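The same site in two structures of endo-1,4-beta-xylanase from Pseudoalteromonas haloplanktis, which catalyses the internal cleavage of beta-1,4 linkages in xylan, as a cold-adapted member of glycoside hydrolase family 8, and probably acts on related beta-glucans: PDB 1XWQ (chain A, 1.88 Å), residues 281-286 and 380-385, and PDB 1H13 (chain B, 1.30 Å), residues 281-286 and 380-385. One frame, after least-squares fit of the local backbone (RMSD 0.12 Å); residues are numbered along the deposited sequences.

Structure 1 (1XWQ); sequences DAWRVI and YYNGSL. It carries 1 engineered substitution outside these segments. With XYP (beta-D-xylopyranose), chain C; XYP (beta-D-xylopyranose), chain D.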
loop_
_atom_site.group_PDB
_atom_site.type_symbol
_atom_site.label_atom_id
_atom_site.label_comp_id
_atom_site.label_asym_id
_atom_site.label_seq_id
_atom_site.Cartn_x
_atom_site.Cartn_y
_atom_site.Cartn_z
ATOM N N ASP A 281 7.099 -2.504 6.653
ATOM C CA ASP A 281 5.875 -3.105 6.110
ATOM C C ASP A 281 4.699 -2.853 7.061
ATOM O O ASP A 281 3.642 -2.375 6.643
ATOM C CB ASP A 281 6.040 -4.618 5.938
ATOM C CG ASP A 281 6.745 -5.003 4.649
ATOM O OD1 ASP A 281 7.578 -4.220 4.127
ATOM O OD2 ASP A 281 6.528 -6.101 4.096
ATOM N N ALA A 282 4.896 -3.172 8.342
ATOM C CA ALA A 282 3.826 -3.092 9.342
ATOM C C ALA A 282 3.186 -1.708 9.489
ATOM O O ALA A 282 2.015 -1.617 9.867
ATOM C CB ALA A 282 4.297 -3.605 10.692
ATOM N N TRP A 283 3.937 -0.643 9.183
ATOM C CA TRP A 283 3.388 0.720 9.215
ATOM C C TRP A 283 2.068 0.787 8.464
ATOM O O TRP A 283 1.143 1.497 8.877
ATOM C CB TRP A 283 4.304 1.718 8.509
ATOM C CG TRP A 283 5.622 2.005 9.126
ATOM C CD1 TRP A 283 6.116 1.543 10.319
ATOM C CD2 TRP A 283 6.631 2.843 8.569
ATOM N NE1 TRP A 283 7.383 2.037 10.523
ATOM C CE2 TRP A 283 7.721 2.842 9.462
ATOM C CE3 TRP A 283 6.730 3.597 7.385
ATOM C CZ2 TRP A 283 8.893 3.554 9.213
ATOM C CZ3 TRP A 283 7.894 4.302 7.136
ATOM C CH2 TRP A 283 8.961 4.276 8.046
ATOM N N ARG A 284 2.005 0.052 7.349
ATOM C CA ARG A 284 0.877 0.111 6.421
ATOM C C ARG A 284 -0.388 -0.570 6.923
ATOM O O ARG A 284 -1.479 -0.293 6.412
ATOM C CB ARG A 284 1.261 -0.505 5.071
ATOM C CG ARG A 284 2.423 0.176 4.393
ATOM C CD ARG A 284 2.458 -0.001 2.892
ATOM N NE ARG A 284 2.484 -1.398 2.441
ATOM C CZ ARG A 284 3.587 -2.134 2.331
ATOM N NH1 ARG A 284 4.762 -1.639 2.684
ATOM N NH2 ARG A 284 3.510 -3.371 1.874
ATOM N N VAL A 285 -0.257 -1.474 7.892
ATOM C CA VAL A 285 -1.419 -2.240 8.340
ATOM C C VAL A 285 -2.587 -1.359 8.803
ATOM O O VAL A 285 -3.697 -1.492 8.286
ATOM C CB VAL A 285 -1.078 -3.319 9.394
ATOM C CG1 VAL A 285 -2.332 -4.109 9.750
ATOM C CG2 VAL A 285 0.012 -4.271 8.873
ATOM N N ILE A 286 -2.366 -0.453 9.753
ATOM C CA ILE A 286 -3.515 0.344 10.217
ATOM C C ILE A 286 -3.981 1.370 9.172
ATOM O O ILE A 286 -5.139 1.787 9.186
ATOM C CB ILE A 286 -3.316 0.973 11.635
ATOM C CG1 ILE A 286 -2.157 1.977 11.657
ATOM C CG2 ILE A 286 -3.147 -0.134 12.705
ATOM C CD1 ILE A 286 -2.101 2.792 12.945
ATOM N N TYR A 380 11.768 7.597 -1.092
ATOM C CA TYR A 380 11.001 6.575 -1.816
ATOM C C TYR A 380 9.814 6.090 -0.990
ATOM O O TYR A 380 8.665 6.208 -1.414
ATOM C CB TYR A 380 11.849 5.369 -2.254
ATOM C CG TYR A 380 10.989 4.165 -2.586
ATOM C CD1 TYR A 380 10.211 4.140 -3.748
ATOM C CD2 TYR A 380 10.912 3.071 -1.720
ATOM C CE1 TYR A 380 9.398 3.051 -4.051
ATOM C CE2 TYR A 380 10.091 1.972 -2.013
ATOM C CZ TYR A 380 9.338 1.974 -3.181
ATOM O OH TYR A 380 8.528 0.898 -3.486
ATOM N N TYR A 381 10.099 5.533 0.183
ATOM C CA TYR A 381 9.053 4.912 0.979
ATOM C C TYR A 381 8.189 5.969 1.660
ATOM O O TYR A 381 6.954 5.898 1.610
ATOM C CB TYR A 381 9.645 3.916 1.980
ATOM C CG TYR A 381 8.620 2.982 2.581
ATOM C CD1 TYR A 381 7.816 2.179 1.771
ATOM C CD2 TYR A 381 8.464 2.889 3.960
ATOM C CE1 TYR A 381 6.871 1.328 2.322
ATOM C CE2 TYR A 381 7.526 2.037 4.518
ATOM C CZ TYR A 381 6.728 1.265 3.698
ATOM O OH TYR A 381 5.791 0.419 4.251
ATOM N N ASN A 382 8.839 6.951 2.278
ATOM C CA ASN A 382 8.130 8.064 2.904
ATOM C C ASN A 382 7.300 8.875 1.919
ATOM O O ASN A 382 6.150 9.204 2.199
ATOM C CB ASN A 382 9.108 8.971 3.641
ATOM C CG ASN A 382 9.652 8.328 4.901
ATOM O OD1 ASN A 382 8.894 7.826 5.728
ATOM N ND2 ASN A 382 10.980 8.328 5.045
ATOM N N GLY A 383 7.888 9.188 0.766
ATOM C CA GLY A 383 7.214 9.954 -0.269
ATOM C C GLY A 383 6.066 9.215 -0.922
ATOM O O GLY A 383 5.044 9.829 -1.221
ATOM N N SER A 384 6.227 7.907 -1.145
ATOM C CA SER A 384 5.155 7.088 -1.723
ATOM C C SER A 384 3.942 7.033 -0.796
ATOM O O SER A 384 2.811 7.236 -1.235
ATOM C CB SER A 384 5.641 5.668 -2.027
ATOM O OG SER A 384 6.612 5.659 -3.063
ATOM N N LEU A 385 4.186 6.755 0.485
ATOM C CA LEU A 385 3.108 6.718 1.474
ATOM C C LEU A 385 2.487 8.097 1.698
ATOM O O LEU A 385 1.274 8.206 1.881
ATOM C CB LEU A 385 3.590 6.119 2.793
ATOM C CG LEU A 385 3.994 4.637 2.756
ATOM C CD1 LEU A 385 4.545 4.177 4.116
ATOM C CD2 LEU A 385 2.849 3.762 2.305
HETATM C C1 XYP C . 11.285 -0.124 2.724
HETATM C C2 XYP C . 11.156 -0.526 1.279
HETATM C C3 XYP C . 9.796 -1.141 0.970
HETATM C C4 XYP C . 9.384 -2.181 2.014
HETATM C C5 XYP C . 9.595 -1.594 3.406
HETATM O O2 XYP C . 11.352 0.604 0.461
HETATM O O3 XYP C . 9.866 -1.709 -0.319
HETATM O O4 XYP C . 8.029 -2.556 1.862
HETATM O O5 XYP C . 10.941 -1.156 3.543
HETATM O O1 XYP D . 14.661 7.341 9.388
HETATM C C1 XYP D . 14.879 7.672 8.029
HETATM C C2 XYP D . 13.654 7.387 7.184
HETATM C C3 XYP D . 13.435 5.870 7.064
HETATM C C4 XYP D . 14.715 5.150 6.623
HETATM C C5 XYP D . 15.896 5.589 7.492
HETATM O O2 XYP D . 12.520 8.010 7.757
HETATM O O3 XYP D . 12.371 5.594 6.176
HETATM O O4 XYP D . 14.576 3.749 6.756
HETATM O O5 XYP D . 15.975 7.009 7.552
#
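Arg284, its chain bent at chi3 (-57°), turns its guanidinium to Tyr381, whose ring is directed to segment 281-286 with CG anti to the backbone N (chi1 -165°). Arg284 NH1 donates to Tyr381 OH at 2.8 Å, near the guanidinium plane; the two flat groups stand steeply to each other. Tyr381 OH also pairs with Phe280 O, and Arg284 NH2 with Asp144. The buried contact joins the starts of helices 283-296 and 379-392 in the (alpha/alpha)6 barrel of this family, at the cleft where the sugar binds. Trp283 lies beside the Tyr381 ring; Leu385 CD1 reaches the Trp283 edge, 4.0 Å from CE3, and also meets one face of Tyr381. Leu385 CD2 packs on Arg284 CD at 3.8 Å. Over the opposite Tyr381 face lies C5 of a xylose unit (chain C), whose O4 donates to Asp281 OD1 at 2.8 Å and takes a weak bond from Arg284 NH1. Asn382 ND2 donates to O2 of a second unit (chain D) at 3.1 Å, while Asn382 OD1 accepts from Gly343 N.

How the two compare
The main difference is the bound sugar: two xylose units, each a piece of a larger molecule, are modelled in structure 1 alone. The chain C unit touches Asp281(A), Arg284(A), Tyr380(A) and Tyr381(A). Its O4 donates to Asp281(A) OD1 at 2.8 Å and takes a weak bond from Arg284(A) NH1; structure 2 has no ligand modelled there. Its O2 lies by Tyr380(A) CE2. The chain D unit touches Asn382(A), whose ND2 bonds its O2 at 3.1 Å. Outside the segments the sequences differ once, Gln78(A) against Glu78(B), an amide in place of a carboxylate that may alter the charge balance near the site. The CA atoms that can be compared coincide within the error, and the bonds Ser384(A) OG - Tyr380(A) O and Ser384(B) OG - Tyr380(B) O are both 2.7 Å. Arg284(A), Tyr380(A) and Leu385(A) keep their places against Arg284(B), Tyr380(B) and Leu385(B).

Structure 2 (1H13); sequences DAWRVI and YYNGSL.
The guanidinium of Arg284 is carried to Tyr381 by a bend of its chain at chi3 (-61°), and the tyrosine ring, in the conformer given of two, is directed to it with CG anti to the backbone N (chi1 -170°). Arg284 NH1 donates to Tyr381 OH at 2.8 Å, near the guanidinium plane, while the planes of the two flat groups stand steeply to each other. Tyr381 OH pairs with Phe280 O as well, and Arg284 NH2 forms salt bridges with Asp144 and Glu78. Trp283 lies beside the Tyr381 ring; Leu385 CD1 comes to the Trp283 edge, 3.8 Å from CE3, and also meets one face of Tyr381. Leu385 CD2 packs on Arg284 CD at 3.9 Å. Asp281 OD1 faces the same guanidinium in a long salt bridge, 3.5 Å from Arg284 NH1, with weak hydrogen bonds from NH1 and NH2.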
loop_
_atom_site.group_PDB
_atom_site.type_symbol
_atom_site.label_atom_id
_atom_site.label_comp_id
_atom_site.label_asym_id
_atom_site.label_seq_id
_atom_site.Cartn_x
_atom_site.Cartn_y
_atom_site.Cartn_z
ATOM N N ASP B 281 6.949 -2.545 6.602
ATOM C CA ASP B 281 5.719 -3.145 6.066
ATOM C C ASP B 281 4.590 -2.896 7.053
ATOM O O ASP B 281 3.496 -2.473 6.694
ATOM C CB ASP B 281 5.844 -4.634 5.818
ATOM C CG ASP B 281 6.391 -4.989 4.470
ATOM O OD1 ASP B 281 6.917 -4.086 3.780
ATOM O OD2 ASP B 281 6.429 -6.159 4.084
ATOM N N ALA B 282 4.842 -3.190 8.320
ATOM C CA ALA B 282 3.810 -3.116 9.330
ATOM C C ALA B 282 3.204 -1.756 9.457
ATOM O O ALA B 282 2.050 -1.634 9.843
ATOM C CB ALA B 282 4.334 -3.596 10.663
ATOM N N TRP B 283 3.955 -0.707 9.153
ATOM C CA TRP B 283 3.401 0.614 9.181
ATOM C C TRP B 283 2.078 0.712 8.431
ATOM O O TRP B 283 1.197 1.498 8.823
ATOM C CB TRP B 283 4.278 1.639 8.490
ATOM C CG TRP B 283 5.603 1.959 9.085
ATOM C CD1 TRP B 283 6.152 1.491 10.241
ATOM C CD2 TRP B 283 6.577 2.796 8.480
ATOM N NE1 TRP B 283 7.404 2.030 10.386
ATOM C CE2 TRP B 283 7.679 2.814 9.293
ATOM C CE3 TRP B 283 6.607 3.540 7.305
ATOM C CZ2 TRP B 283 8.837 3.500 8.933
ATOM C CZ3 TRP B 283 7.732 4.247 6.983
ATOM C CH2 TRP B 283 8.820 4.208 7.774
ATOM N N ARG B 284 1.981 -0.016 7.320
ATOM C CA ARG B 284 0.844 0.112 6.449
ATOM C C ARG B 284 -0.400 -0.589 6.951
ATOM O O ARG B 284 -1.463 -0.357 6.414
ATOM C CB ARG B 284 1.182 -0.433 5.052
ATOM C CG ARG B 284 2.338 0.287 4.413
ATOM C CD ARG B 284 2.510 -0.012 2.938
ATOM N NE ARG B 284 2.766 -1.405 2.550
ATOM C CZ ARG B 284 3.951 -1.959 2.516
ATOM N NH1 ARG B 284 4.986 -1.328 2.978
ATOM N NH2 ARG B 284 4.100 -3.135 1.981
ATOM N N VAL B 285 -0.282 -1.439 7.933
ATOM C CA VAL B 285 -1.428 -2.207 8.362
ATOM C C VAL B 285 -2.559 -1.313 8.831
ATOM O O VAL B 285 -3.677 -1.448 8.364
ATOM C CB VAL B 285 -1.067 -3.252 9.430
ATOM C CG1 VAL B 285 -2.306 -3.971 9.901
ATOM C CG2 VAL B 285 -0.039 -4.232 8.937
ATOM N N ILE B 286 -2.305 -0.402 9.773
ATOM C CA ILE B 286 -3.451 0.407 10.212
ATOM C C ILE B 286 -3.882 1.397 9.133
ATOM O O ILE B 286 -5.036 1.818 9.154
ATOM C CB ILE B 286 -3.252 1.050 11.588
ATOM C CG1 ILE B 286 -2.121 2.112 11.620
ATOM C CG2 ILE B 286 -3.093 -0.011 12.658
ATOM C CD1 ILE B 286 -2.077 2.854 12.932
ATOM N N TYR B 380 11.707 7.616 -1.119
ATOM C CA TYR B 380 10.921 6.585 -1.782
ATOM C C TYR B 380 9.833 6.086 -0.895
ATOM O O TYR B 380 8.646 6.070 -1.211
ATOM C CB TYR B 380 11.803 5.419 -2.243
ATOM C CG TYR B 380 11.005 4.180 -2.550
ATOM C CD1 TYR B 380 10.328 4.045 -3.729
ATOM C CD2 TYR B 380 10.939 3.175 -1.647
ATOM C CE1 TYR B 380 9.569 2.892 -3.984
ATOM C CE2 TYR B 380 10.187 2.039 -1.882
ATOM C CZ TYR B 380 9.493 1.919 -3.072
ATOM O OH TYR B 380 8.732 0.779 -3.321
ATOM N N TYR B 381 10.161 5.615 0.276
ATOM C CA TYR B 381 9.076 5.041 1.007
ATOM C C TYR B 381 8.322 6.148 1.717
ATOM O O TYR B 381 7.021 6.127 1.564
ATOM C CB TYR B 381 9.545 3.920 1.909
ATOM C CG TYR B 381 8.481 3.094 2.541
ATOM C CD1 TYR B 381 7.469 2.523 1.832
ATOM C CD2 TYR B 381 8.457 2.926 3.909
ATOM C CE1 TYR B 381 6.430 1.791 2.491
ATOM C CE2 TYR B 381 7.453 2.162 4.549
ATOM C CZ TYR B 381 6.457 1.603 3.848
ATOM O OH TYR B 381 5.499 0.951 4.483
ATOM N N ASN B 382 8.986 7.166 2.289
ATOM C CA ASN B 382 8.222 8.224 2.885
ATOM C C ASN B 382 7.301 8.924 1.890
ATOM O O ASN B 382 6.170 9.213 2.203
ATOM C CB ASN B 382 9.145 9.233 3.550
ATOM C CG ASN B 382 9.814 8.703 4.810
ATOM O OD1 ASN B 382 11.062 8.879 4.982
ATOM N ND2 ASN B 382 9.056 8.122 5.658
ATOM N N GLY B 383 7.815 9.216 0.706
ATOM C CA GLY B 383 7.089 9.942 -0.274
ATOM C C GLY B 383 6.011 9.140 -0.953
ATOM O O GLY B 383 4.948 9.685 -1.265
ATOM N N SER B 384 6.200 7.854 -1.137
ATOM C CA SER B 384 5.162 7.041 -1.723
ATOM C C SER B 384 3.973 6.980 -0.798
ATOM O O SER B 384 2.827 7.077 -1.208
ATOM C CB SER B 384 5.669 5.644 -1.962
ATOM O OG SER B 384 6.637 5.575 -3.002
ATOM N N LEU B 385 4.221 6.761 0.477
ATOM C CA LEU B 385 3.147 6.735 1.462
ATOM C C LEU B 385 2.505 8.090 1.630
ATOM O O LEU B 385 1.296 8.165 1.821
ATOM C CB LEU B 385 3.595 6.181 2.778
ATOM C CG LEU B 385 3.923 4.691 2.810
ATOM C CD1 LEU B 385 4.499 4.312 4.187
ATOM C CD2 LEU B 385 2.737 3.891 2.442
#